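Local coordinates for Aureochrome1-like protein (Ochromonas danica, PDB 6I20) that binds flavin mononucleotide in a LOV-type PAS domain and, as in other aureochromes, probably senses blue light, at residues F18-P23 against V109-G114; I25-I30 against N52-Q57; P63-K68 against V81-Y86. All blocks are in the same frame, centred on the assembly; numbering follows the deposited sequence. Where two conformers were deposited one is given.

All three contacts border the flavin, each mainly at a different part, with contacts 2 and 3 meeting at O2. Contact 1 is buried sheet core, two antiparallel strands whose backbone bonds run beside the dimethylbenzene end of the ring. Contact 2 is only partly buried; it joins two loops by charge and amide bonds near the ribityl chain and phosphate, and brings Cys53 beside the ring. Contact 3 is again buried but purely apolar between its segments, helix 63-75 against edge strand 79-86, with Asn85 turned to the pyrimidine end. Contacts 1 and 3 both reach the same sheet without touching, their centres about 18 Å apart; contact 2 touches both, through Asn28 and Leu56.

Contact 1: residues F18-P23 against V109-G114. With FMN (flavin mononucleotide), chain E.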
loop_
_atom_site.group_PDB
_atom_site.type_symbol
_atom_site.label_atom_id
_atom_site.label_comp_id
_atom_site.label_asym_id
_atom_site.label_seq_id
_atom_site.Cartn_x
_atom_site.Cartn_y
_atom_site.Cartn_z
ATOM N N PHE A 18 6.078 3.849 0.885
ATOM C CA PHE A 18 5.659 2.822 -0.020
ATOM C C PHE A 18 6.161 1.474 0.454
ATOM O O PHE A 18 7.100 1.382 1.256
ATOM C CB PHE A 18 6.136 3.121 -1.466
ATOM C CG PHE A 18 7.632 3.032 -1.647
ATOM C CD1 PHE A 18 8.433 4.138 -1.358
ATOM C CD2 PHE A 18 8.254 1.832 -2.027
ATOM C CE1 PHE A 18 9.818 4.068 -1.488
ATOM C CE2 PHE A 18 9.645 1.769 -2.144
ATOM C CZ PHE A 18 10.416 2.880 -1.840
ATOM N N VAL A 19 5.526 0.442 -0.121
ATOM C CA VAL A 19 5.940 -0.940 0.024
ATOM C C VAL A 19 5.886 -1.632 -1.324
ATOM O O VAL A 19 5.204 -1.174 -2.245
ATOM C CB VAL A 19 5.058 -1.746 1.016
ATOM C CG1 VAL A 19 5.120 -1.133 2.400
ATOM C CG2 VAL A 19 3.654 -1.862 0.540
ATOM N N ILE A 20 6.634 -2.719 -1.429
ATOM C CA ILE A 20 6.617 -3.622 -2.578
ATOM C C ILE A 20 6.197 -5.000 -2.058
ATOM O O ILE A 20 6.769 -5.465 -1.054
ATOM C CB ILE A 20 8.030 -3.736 -3.212
ATOM C CG1 ILE A 20 8.604 -2.338 -3.486
ATOM C CG2 ILE A 20 7.953 -4.563 -4.474
ATOM C CD1 ILE A 20 7.762 -1.526 -4.439
ATOM N N SER A 21 5.236 -5.647 -2.735
ATOM C CA SER A 21 4.820 -6.999 -2.364
ATOM C C SER A 21 5.197 -7.974 -3.467
ATOM O O SER A 21 5.513 -7.563 -4.600
ATOM C CB SER A 21 3.313 -7.092 -2.115
ATOM O OG SER A 21 2.580 -7.110 -3.347
ATOM N N ASP A 22 5.184 -9.252 -3.154
ATOM C CA ASP A 22 5.497 -10.320 -4.101
ATOM C C ASP A 22 4.374 -11.348 -4.146
ATOM O O ASP A 22 4.256 -12.169 -3.237
ATOM C CB ASP A 22 6.827 -10.996 -3.746
ATOM C CG ASP A 22 7.288 -12.032 -4.785
ATOM O OD1 ASP A 22 6.481 -12.515 -5.599
ATOM O OD2 ASP A 22 8.497 -12.371 -4.782
ATOM N N PRO A 23 3.561 -11.340 -5.212
ATOM C CA PRO A 23 2.404 -12.219 -5.259
ATOM C C PRO A 23 2.720 -13.695 -5.447
ATOM O O PRO A 23 1.843 -14.518 -5.283
ATOM C CB PRO A 23 1.589 -11.678 -6.409
ATOM C CG PRO A 23 2.615 -11.062 -7.319
ATOM C CD PRO A 23 3.632 -10.458 -6.405
ATOM N N VAL A 109 3.126 -9.618 -14.279
ATOM C CA VAL A 109 3.233 -8.953 -12.988
ATOM C C VAL A 109 4.321 -9.669 -12.187
ATOM O O VAL A 109 4.225 -10.881 -11.907
ATOM C CB VAL A 109 1.890 -8.945 -12.234
ATOM C CG1 VAL A 109 2.058 -8.337 -10.865
ATOM C CG2 VAL A 109 0.854 -8.225 -13.078
ATOM N N VAL A 110 5.326 -8.928 -11.746
ATOM C CA VAL A 110 6.402 -9.472 -10.933
ATOM C C VAL A 110 6.221 -9.030 -9.493
ATOM O O VAL A 110 6.461 -9.809 -8.549
ATOM C CB VAL A 110 7.796 -9.059 -11.474
ATOM C CG1 VAL A 110 8.912 -9.647 -10.630
ATOM C CG2 VAL A 110 7.970 -9.581 -12.886
ATOM N N ASN A 111 5.821 -7.806 -9.269
ATOM C CA ASN A 111 5.638 -7.259 -7.928
ATOM C C ASN A 111 4.463 -6.295 -7.957
ATOM O O ASN A 111 4.039 -5.844 -9.039
ATOM C CB ASN A 111 6.888 -6.503 -7.422
ATOM C CG ASN A 111 8.071 -7.404 -7.139
ATOM O OD1 ASN A 111 9.053 -7.426 -7.907
ATOM N ND2 ASN A 111 8.033 -8.140 -6.024
ATOM N N TYR A 112 3.948 -5.931 -6.774
ATOM C CA TYR A 112 3.059 -4.789 -6.669
ATOM C C TYR A 112 3.699 -3.684 -5.859
ATOM O O TYR A 112 4.439 -3.949 -4.901
ATOM C CB TYR A 112 1.732 -5.171 -5.990
ATOM C CG TYR A 112 0.905 -6.109 -6.817
ATOM C CD1 TYR A 112 0.141 -5.653 -7.869
ATOM C CD2 TYR A 112 0.845 -7.457 -6.528
ATOM C CE1 TYR A 112 -0.602 -6.524 -8.642
ATOM C CE2 TYR A 112 0.090 -8.325 -7.298
ATOM C CZ TYR A 112 -0.620 -7.874 -8.361
ATOM O OH TYR A 112 -1.362 -8.767 -9.122
ATOM N N LEU A 113 3.423 -2.449 -6.279
ATOM C CA LEU A 113 3.828 -1.261 -5.580
ATOM C C LEU A 113 2.619 -0.696 -4.869
ATOM O O LEU A 113 1.560 -0.571 -5.479
ATOM C CB LEU A 113 4.332 -0.224 -6.603
ATOM C CG LEU A 113 4.632 1.175 -6.084
ATOM C CD1 LEU A 113 5.773 1.138 -5.102
ATOM C CD2 LEU A 113 4.933 2.103 -7.258
ATOM N N GLY A 114 2.795 -0.304 -3.606
ATOM C CA GLY A 114 1.743 0.411 -2.896
ATOM C C GLY A 114 2.318 1.665 -2.295
ATOM O O GLY A 114 3.358 1.625 -1.640
HETATM N N1 FMN E . -4.080 -2.250 2.635
HETATM C C2 FMN E . -4.160 -1.239 3.528
HETATM O O2 FMN E . -5.156 -1.200 4.287
HETATM N N3 FMN E . -3.210 -0.281 3.656
HETATM C C4 FMN E . -2.099 -0.255 2.859
HETATM O O4 FMN E . -1.274 0.692 2.961
HETATM C C4A FMN E . -1.948 -1.317 1.923
HETATM N N5 FMN E . -0.844 -1.362 1.111
HETATM C C5A FMN E . -0.790 -2.343 0.177
HETATM C C6 FMN E . 0.318 -2.414 -0.696
HETATM C C7 FMN E . 0.424 -3.374 -1.647
HETATM C C7M FMN E . 1.633 -3.401 -2.609
HETATM C C8 FMN E . -0.602 -4.370 -1.795
HETATM C C8M FMN E . -0.505 -5.425 -2.849
HETATM C C9 FMN E . -1.688 -4.326 -0.956
HETATM C C9A FMN E . -1.834 -3.338 0.007
HETATM N N10 FMN E . -2.926 -3.333 0.912
HETATM C C10 FMN E . -3.014 -2.305 1.806
HETATM C "C1'" FMN E . -4.054 -4.240 0.740
HETATM C "C2'" FMN E . -3.959 -5.578 1.479
HETATM O "O2'" FMN E . -2.589 -6.007 1.469
HETATM C "C3'" FMN E . -4.814 -6.612 0.762
HETATM O "O3'" FMN E . -4.459 -6.722 -0.627
HETATM C "C4'" FMN E . -6.305 -6.382 0.860
HETATM O "O4'" FMN E . -6.640 -6.233 2.251
HETATM C "C5'" FMN E . -7.092 -7.610 0.293
HETATM O "O5'" FMN E . -6.414 -8.860 0.654
HETATM P P FMN E . -7.328 -10.187 0.724
HETATM O O1P FMN E . -6.440 -11.276 1.185
HETATM O O2P FMN E . -8.423 -9.888 1.661
HETATM O O3P FMN E . -7.818 -10.354 -0.709
HETATM O O HOH W 1 10.093 -10.088 -5.051
HETATM O O HOH W 2 6.950 -12.401 -8.312
#
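Ile20 and Leu113 sit opposite each other as a non-hydrogen-bonded antiparallel pair, and their CD1 methyls meet. On the same face helix 6-13 packs over them, with Val8 on Ile20 and Leu7 on Leu113. Val19 with Gly114 and Ser21 with Tyr112 form the hydrogen-bonded pairs on either side, and they belong to the flavin face: Val19 CG2 lies 3.6 Å from FMN C6. A side chain on Gly114 would run into the same carbon, so the bare backbone there lets the ring come close.

The Asp22 end is wetter. Ser21 O takes two donors from opposite faces of its carbonyl plane, Tyr112 N at 3.1 Å and Asn111 ND2 at 3.0 Å, Ser21 O lying in the plane of the Asn111 amide. Asn111 OD1 bonds to Tyr5 OH. One water joins Asp22 OD2 to Asn111 ND2; another donates to Asp22 OD1 and Val110 O. Pro23 CG meets Tyr112 CE2 at 3.7 Å, and Ser21 OG, bonded to Asn28, lies at the tyrosine ring's edge. A classic bulge in the strand sets Val110 and Asn111 together against Leu102 of strand 92-103. The flavin's dimethyl end thus lies among Val19 CG2, the Tyr112-Gly114 backbone and Ser21 OG, held by shape, whereas the wet end is tied by directional polar bonds.

Contact 2: residues I25-I30 against N52-Q57. With FMN (flavin mononucleotide), chain E.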
loop_
_atom_site.group_PDB
_atom_site.type_symbol
_atom_site.label_atom_id
_atom_site.label_comp_id
_atom_site.label_asym_id
_atom_site.label_seq_id
_atom_site.Cartn_x
_atom_site.Cartn_y
_atom_site.Cartn_z
ATOM N N ILE A 25 4.758 -15.250 -3.506
ATOM C CA ILE A 25 4.956 -15.806 -2.141
ATOM C C ILE A 25 3.576 -15.914 -1.510
ATOM O O ILE A 25 2.737 -15.016 -1.695
ATOM C CB ILE A 25 5.884 -14.859 -1.356
ATOM C CG1 ILE A 25 7.217 -14.669 -2.084
ATOM C CG2 ILE A 25 6.101 -15.382 0.047
ATOM C CD1 ILE A 25 8.170 -13.698 -1.423
ATOM N N PRO A 26 3.306 -16.979 -0.723
ATOM C CA PRO A 26 1.981 -17.054 -0.136
ATOM C C PRO A 26 1.543 -15.790 0.597
ATOM O O PRO A 26 2.309 -15.202 1.365
ATOM C CB PRO A 26 2.088 -18.194 0.865
ATOM C CG PRO A 26 3.321 -18.922 0.512
ATOM C CD PRO A 26 4.111 -18.180 -0.492
ATOM N N ASP A 27 0.315 -15.390 0.291
ATOM C CA ASP A 27 -0.340 -14.244 0.844
ATOM C C ASP A 27 0.216 -12.890 0.435
ATOM O O ASP A 27 -0.061 -11.895 1.080
ATOM C CB ASP A 27 -0.418 -14.325 2.386
ATOM C CG ASP A 27 -1.642 -13.611 2.936
ATOM O OD1 ASP A 27 -2.612 -13.361 2.176
ATOM O OD2 ASP A 27 -1.640 -13.273 4.160
ATOM N N ASN A 28 0.945 -12.857 -0.671
ATOM C CA ASN A 28 1.372 -11.598 -1.271
ATOM C C ASN A 28 1.977 -10.617 -0.267
ATOM O O ASN A 28 1.515 -9.454 -0.121
ATOM C CB ASN A 28 0.172 -10.952 -2.000
ATOM C CG ASN A 28 0.545 -9.776 -2.877
ATOM O OD1 ASN A 28 1.672 -9.668 -3.370
ATOM N ND2 ASN A 28 -0.405 -8.885 -3.062
ATOM N N PRO A 29 3.037 -11.064 0.423
ATOM C CA PRO A 29 3.608 -10.251 1.481
ATOM C C PRO A 29 4.538 -9.146 0.993
ATOM O O PRO A 29 5.067 -9.187 -0.133
ATOM C CB PRO A 29 4.412 -11.255 2.255
ATOM C CG PRO A 29 4.925 -12.181 1.207
ATOM C CD PRO A 29 3.747 -12.331 0.289
ATOM N N ILE A 30 4.788 -8.226 1.890
ATOM C CA ILE A 30 5.739 -7.146 1.697
ATOM C C ILE A 30 7.158 -7.732 1.633
ATOM O O ILE A 30 7.581 -8.491 2.515
ATOM C CB ILE A 30 5.655 -6.133 2.831
ATOM C CG1 ILE A 30 4.307 -5.453 2.910
ATOM C CG2 ILE A 30 6.769 -5.098 2.754
ATOM C CD1 ILE A 30 4.113 -4.745 4.256
ATOM N N ASN A 52 1.456 -9.600 4.872
ATOM C CA ASN A 52 0.490 -8.897 4.037
ATOM C C ASN A 52 0.111 -7.585 4.715
ATOM O O ASN A 52 -0.104 -7.546 5.937
ATOM C CB ASN A 52 -0.747 -9.772 3.831
ATOM C CG ASN A 52 -1.728 -9.158 2.877
ATOM O OD1 ASN A 52 -2.430 -8.225 3.242
ATOM N ND2 ASN A 52 -1.759 -9.670 1.643
ATOM N N CYS A 53 -0.049 -6.526 3.931
ATOM C CA CYS A 53 -0.313 -5.180 4.455
ATOM C C CYS A 53 -1.707 -4.981 5.152
ATOM O O CYS A 53 -1.951 -3.938 5.754
ATOM C CB CYS A 53 -0.055 -4.136 3.338
ATOM S SG CYS A 53 0.778 -2.640 3.869
ATOM N N ARG A 54 -2.560 -6.015 5.132
ATOM C CA ARG A 54 -3.838 -5.912 5.788
ATOM C C ARG A 54 -3.713 -5.681 7.281
ATOM O O ARG A 54 -4.719 -5.374 7.928
ATOM C CB ARG A 54 -4.714 -7.127 5.511
ATOM C CG ARG A 54 -4.347 -8.358 6.294
ATOM C CD ARG A 54 -5.343 -9.489 6.097
ATOM N NE ARG A 54 -5.335 -10.039 4.762
ATOM C CZ ARG A 54 -4.463 -10.937 4.322
ATOM N NH1 ARG A 54 -3.521 -11.442 5.104
ATOM N NH2 ARG A 54 -4.532 -11.343 3.057
ATOM N N PHE A 55 -2.542 -5.886 7.878
ATOM C CA PHE A 55 -2.356 -5.551 9.293
ATOM C C PHE A 55 -2.649 -4.102 9.664
ATOM O O PHE A 55 -2.816 -3.754 10.831
ATOM C CB PHE A 55 -0.971 -5.991 9.846
ATOM C CG PHE A 55 0.205 -5.251 9.244
ATOM C CD1 PHE A 55 0.553 -3.989 9.692
ATOM C CD2 PHE A 55 0.966 -5.824 8.232
ATOM C CE1 PHE A 55 1.623 -3.325 9.132
ATOM C CE2 PHE A 55 2.023 -5.137 7.658
ATOM C CZ PHE A 55 2.335 -3.879 8.087
ATOM N N LEU A 56 -2.687 -3.252 8.639
ATOM C CA LEU A 56 -3.073 -1.834 8.825
ATOM C C LEU A 56 -4.558 -1.602 8.974
ATOM O O LEU A 56 -4.985 -0.508 9.312
ATOM C CB LEU A 56 -2.506 -0.978 7.696
ATOM C CG LEU A 56 -1.001 -0.900 7.605
ATOM C CD1 LEU A 56 -0.606 -0.038 6.406
ATOM C CD2 LEU A 56 -0.366 -0.336 8.870
ATOM N N GLN A 57 -5.363 -2.645 8.740
ATOM C CA GLN A 57 -6.819 -2.476 8.768
ATOM C C GLN A 57 -7.385 -2.846 10.136
ATOM O O GLN A 57 -6.776 -3.616 10.869
ATOM C CB GLN A 57 -7.440 -3.345 7.688
ATOM C CG GLN A 57 -6.958 -2.972 6.276
ATOM C CD GLN A 57 -7.215 -4.036 5.240
ATOM O OE1 GLN A 57 -7.969 -5.007 5.469
ATOM N NE2 GLN A 57 -6.601 -3.861 4.046
HETATM N N1 FMN E . -4.080 -2.250 2.635
HETATM C C2 FMN E . -4.160 -1.239 3.528
HETATM O O2 FMN E . -5.156 -1.200 4.287
HETATM N N3 FMN E . -3.210 -0.281 3.656
HETATM C C4 FMN E . -2.099 -0.255 2.859
HETATM O O4 FMN E . -1.274 0.692 2.961
HETATM C C4A FMN E . -1.948 -1.317 1.923
HETATM N N5 FMN E . -0.844 -1.362 1.111
HETATM C C5A FMN E . -0.790 -2.343 0.177
HETATM C C6 FMN E . 0.318 -2.414 -0.696
HETATM C C7 FMN E . 0.424 -3.374 -1.647
HETATM C C7M FMN E . 1.633 -3.401 -2.609
HETATM C C8 FMN E . -0.602 -4.370 -1.795
HETATM C C8M FMN E . -0.505 -5.425 -2.849
HETATM C C9 FMN E . -1.688 -4.326 -0.956
HETATM C C9A FMN E . -1.834 -3.338 0.007
HETATM N N10 FMN E . -2.926 -3.333 0.912
HETATM C C10 FMN E . -3.014 -2.305 1.806
HETATM C "C1'" FMN E . -4.054 -4.240 0.740
HETATM C "C2'" FMN E . -3.959 -5.578 1.479
HETATM O "O2'" FMN E . -2.589 -6.007 1.469
HETATM C "C3'" FMN E . -4.814 -6.612 0.762
HETATM O "O3'" FMN E . -4.459 -6.722 -0.627
HETATM C "C4'" FMN E . -6.305 -6.382 0.860
HETATM O "O4'" FMN E . -6.640 -6.233 2.251
HETATM C "C5'" FMN E . -7.092 -7.610 0.293
HETATM O "O5'" FMN E . -6.414 -8.860 0.654
HETATM P P FMN E . -7.328 -10.187 0.724
HETATM O O1P FMN E . -6.440 -11.276 1.185
HETATM O O2P FMN E . -8.423 -9.888 1.661
HETATM O O3P FMN E . -7.818 -10.354 -0.709
HETATM O O HOH W 3 0.383 -7.040 0.994
#
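Arg54 meets Asp27 tip to tip, and its side chain is worth following outward. CB passes 3.9 Å from FMN O4'. CG stands between the backbone N and the carbonyl carbon (chi1 77°), and the chain then bends at chi3, which places NE 3.9 Å from FMN O1P. CZ, at the centre of the guanidinium, has Asn52 OD1 over one face, 3.5 Å above the plane. NH1 donates to Asp27 OD2 at 2.8 Å. NH2 serves two acceptors, Asp27 OD1 at 2.9 Å and FMN O1P at 2.7 Å. The carboxylate offers the syn lone pair of each oxygen and lies nearly coplanar with the guanidinium, 15° apart, in an end-on, two-pronged salt bridge. The arginine, shared between carboxylate and phosphate, probably offsets part of the charge of both.

Asn52 carries the second link. Its ND2 reaches Asp27 O at 2.9 Å in an almost straight bond (176°), while OD1 accepts from Arg54 N, closing an Asx turn, and from FMN O2'. A water tied to Asn28 O, Cys53 N and FMN O2' bridges the loops again. Deeper in, Ile30 CD1 comes to the edge of the Phe55 ring and, in the conformer given, touches Cys53 SG. That conformer puts SG near FMN N5 and C4A, consistent with the cysteine that forms the light-driven flavin adduct at C4A in LOV domains.

Contact 3: residues P63-K68 against V81-Y86; sequences PKAVEK and VVLLNY. With FMN (flavin mononucleotide), chain E.
Ala65 CB packs on Leu83 CB at 3.8 Å where the CA atoms of helix and strand come nearest. One turn on, Lys68 CB rests on Val81 CG1, also at 3.8 Å, while the rest of the lysine runs on extended, away from the strand. Val66 points away from the strand at its CB, yet its CG2 reaches Leu83 CD1 at 4.1 Å, the two side chains crossing obliquely. Leu83 CG takes the position between backbone N and carbonyl carbon (chi1 83°), and CD1 beyond it lies 3.6 Å from FMN O2. Val66 CG1 approaches FMN O4' at 3.4 Å, so the same apolar pair lines the pocket.

Further along the strand, Asn85 binds the flavin's pyrimidine end twice: OD1 accepts from FMN N3 at 2.9 Å, almost straight at 177°, and ND2 donates to FMN O2 at 3.0 Å. ND2 also donates to Leu84 O from above that carbonyl's plane, and OD1 is bonded to Asn95 ND2, so both ends of the amide have protein partners that would hold its rotation. An alanine here would probably leave FMN N3 without its acceptor, take from O2 one donor beside Gln57 NE2, and deprive Asn95 ND2 of this partner.

The strand is the outermost on this side of the sheet, paired with strand 92-103; helix 63-75 lies across one of its faces, and on the other Val82 packs against helix 121-130.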
loop_
_atom_site.group_PDB
_atom_site.type_symbol
_atom_site.label_atom_id
_atom_site.label_comp_id
_atom_site.label_asym_id
_atom_site.label_seq_id
_atom_site.Cartn_x
_atom_site.Cartn_y
_atom_site.Cartn_z
ATOM N N PRO A 63 -15.001 -2.297 4.695
ATOM C CA PRO A 63 -14.730 -3.491 3.876
ATOM C C PRO A 63 -14.927 -3.264 2.372
ATOM O O PRO A 63 -14.338 -3.968 1.569
ATOM C CB PRO A 63 -15.687 -4.559 4.454
ATOM C CG PRO A 63 -16.712 -3.771 5.121
ATOM C CD PRO A 63 -16.109 -2.516 5.633
ATOM N N LYS A 64 -15.777 -2.319 2.008
ATOM C CA LYS A 64 -15.959 -2.001 0.586
ATOM C C LYS A 64 -14.712 -1.399 -0.038
ATOM O O LYS A 64 -14.436 -1.661 -1.230
ATOM C CB LYS A 64 -17.168 -1.073 0.386
ATOM C CG LYS A 64 -18.526 -1.677 0.797
ATOM C CD LYS A 64 -19.704 -0.775 0.426
ATOM C CE LYS A 64 -20.277 -0.087 1.649
ATOM N NZ LYS A 64 -21.318 0.927 1.407
ATOM N N ALA A 65 -13.929 -0.658 0.737
ATOM C CA ALA A 65 -12.670 -0.112 0.201
ATOM C C ALA A 65 -11.705 -1.248 -0.005
ATOM O O ALA A 65 -10.957 -1.310 -0.986
ATOM C CB ALA A 65 -12.079 0.905 1.131
ATOM N N VAL A 66 -11.652 -2.168 0.972
ATOM C CA VAL A 66 -10.767 -3.316 0.840
ATOM C C VAL A 66 -11.147 -4.162 -0.389
ATOM O O VAL A 66 -10.275 -4.647 -1.124
ATOM C CB VAL A 66 -10.801 -4.157 2.167
ATOM C CG1 VAL A 66 -9.967 -5.416 2.051
ATOM C CG2 VAL A 66 -10.290 -3.291 3.301
ATOM N N GLU A 67 -12.436 -4.294 -0.643
ATOM C CA GLU A 67 -12.918 -5.016 -1.818
ATOM C C GLU A 67 -12.483 -4.344 -3.118
ATOM O O GLU A 67 -12.109 -5.015 -4.072
ATOM C CB GLU A 67 -14.425 -5.170 -1.769
ATOM C CG GLU A 67 -15.042 -5.882 -2.950
ATOM C CD GLU A 67 -14.597 -7.323 -3.200
ATOM O OE1 GLU A 67 -14.135 -8.018 -2.279
ATOM O OE2 GLU A 67 -14.732 -7.791 -4.358
ATOM N N LYS A 68 -12.505 -3.021 -3.143
ATOM C CA LYS A 68 -11.968 -2.308 -4.352
ATOM C C LYS A 68 -10.492 -2.621 -4.611
ATOM O O LYS A 68 -10.052 -2.822 -5.768
ATOM C CB LYS A 68 -12.169 -0.803 -4.176
ATOM C CG LYS A 68 -13.586 -0.377 -4.288
ATOM C CD LYS A 68 -13.730 1.119 -4.473
ATOM C CE LYS A 68 -15.179 1.480 -4.260
ATOM N NZ LYS A 68 -15.493 2.880 -4.612
ATOM N N VAL A 81 -7.590 4.107 -3.606
ATOM C CA VAL A 81 -8.682 4.085 -2.600
ATOM C C VAL A 81 -8.292 5.003 -1.455
ATOM O O VAL A 81 -7.092 5.315 -1.247
ATOM C CB VAL A 81 -9.029 2.686 -2.014
ATOM C CG1 VAL A 81 -9.514 1.732 -3.085
ATOM C CG2 VAL A 81 -7.866 2.132 -1.232
ATOM N N VAL A 82 -9.285 5.439 -0.711
ATOM C CA VAL A 82 -9.034 6.123 0.553
ATOM C C VAL A 82 -9.690 5.248 1.618
ATOM O O VAL A 82 -10.876 4.927 1.508
ATOM C CB VAL A 82 -9.583 7.562 0.582
ATOM C CG1 VAL A 82 -9.473 8.150 1.972
ATOM C CG2 VAL A 82 -8.767 8.407 -0.393
ATOM N N LEU A 83 -8.915 4.884 2.617
ATOM C CA LEU A 83 -9.454 4.028 3.691
ATOM C C LEU A 83 -8.771 4.319 4.999
ATOM O O LEU A 83 -7.662 4.828 5.058
ATOM C CB LEU A 83 -9.376 2.552 3.305
ATOM C CG LEU A 83 -8.076 1.794 3.521
ATOM C CD1 LEU A 83 -8.251 0.314 3.145
ATOM C CD2 LEU A 83 -6.899 2.348 2.730
ATOM N N LEU A 84 -9.469 3.940 6.083
ATOM C CA LEU A 84 -8.938 4.143 7.419
ATOM C C LEU A 84 -7.953 3.043 7.772
ATOM O O LEU A 84 -8.259 1.862 7.600
ATOM C CB LEU A 84 -10.093 4.176 8.417
ATOM C CG LEU A 84 -9.715 4.730 9.794
ATOM C CD1 LEU A 84 -9.534 6.246 9.757
ATOM C CD2 LEU A 84 -10.759 4.340 10.846
ATOM N N ASN A 85 -6.788 3.441 8.247
ATOM C CA ASN A 85 -5.769 2.494 8.671
ATOM C C ASN A 85 -5.350 2.830 10.110
ATOM O O ASN A 85 -5.675 3.871 10.669
ATOM C CB ASN A 85 -4.537 2.544 7.756
ATOM C CG ASN A 85 -4.634 1.720 6.493
ATOM O OD1 ASN A 85 -3.644 1.752 5.720
ATOM N ND2 ASN A 85 -5.679 0.931 6.269
ATOM N N TYR A 86 -4.660 1.855 10.693
ATOM C CA TYR A 86 -4.286 1.828 12.107
ATOM C C TYR A 86 -2.767 1.689 12.240
ATOM O O TYR A 86 -2.146 0.818 11.601
ATOM C CB TYR A 86 -4.918 0.612 12.807
ATOM C CG TYR A 86 -6.417 0.721 12.982
ATOM C CD1 TYR A 86 -7.278 0.557 11.907
ATOM C CD2 TYR A 86 -6.974 0.959 14.235
ATOM C CE1 TYR A 86 -8.641 0.654 12.054
ATOM C CE2 TYR A 86 -8.346 1.028 14.390
ATOM C CZ TYR A 86 -9.175 0.893 13.278
ATOM O OH TYR A 86 -10.573 1.002 13.350
HETATM N N1 FMN E . -4.080 -2.250 2.635
HETATM C C2 FMN E . -4.160 -1.239 3.528
HETATM O O2 FMN E . -5.156 -1.200 4.287
HETATM N N3 FMN E . -3.210 -0.281 3.656
HETATM C C4 FMN E . -2.099 -0.255 2.859
HETATM O O4 FMN E . -1.274 0.692 2.961
HETATM C C4A FMN E . -1.948 -1.317 1.923
HETATM N N5 FMN E . -0.844 -1.362 1.111
HETATM C C5A FMN E . -0.790 -2.343 0.177
HETATM C C6 FMN E . 0.318 -2.414 -0.696
HETATM C C7 FMN E . 0.424 -3.374 -1.647
HETATM C C7M FMN E . 1.633 -3.401 -2.609
HETATM C C8 FMN E . -0.602 -4.370 -1.795
HETATM C C8M FMN E . -0.505 -5.425 -2.849
HETATM C C9 FMN E . -1.688 -4.326 -0.956
HETATM C C9A FMN E . -1.834 -3.338 0.007
HETATM N N10 FMN E . -2.926 -3.333 0.912
HETATM C C10 FMN E . -3.014 -2.305 1.806
HETATM C "C1'" FMN E . -4.054 -4.240 0.740
HETATM C "C2'" FMN E . -3.959 -5.578 1.479
HETATM O "O2'" FMN E . -2.589 -6.007 1.469
HETATM C "C3'" FMN E . -4.814 -6.612 0.762
HETATM O "O3'" FMN E . -4.459 -6.722 -0.627
HETATM C "C4'" FMN E . -6.305 -6.382 0.860
HETATM O "O4'" FMN E . -6.640 -6.233 2.251
HETATM C "C5'" FMN E . -7.092 -7.610 0.293
HETATM O "O5'" FMN E . -6.414 -8.860 0.654
HETATM P P FMN E . -7.328 -10.187 0.724
HETATM O O1P FMN E . -6.440 -11.276 1.185
HETATM O O2P FMN E . -8.423 -9.888 1.661
HETATM O O3P FMN E . -7.818 -10.354 -0.709
#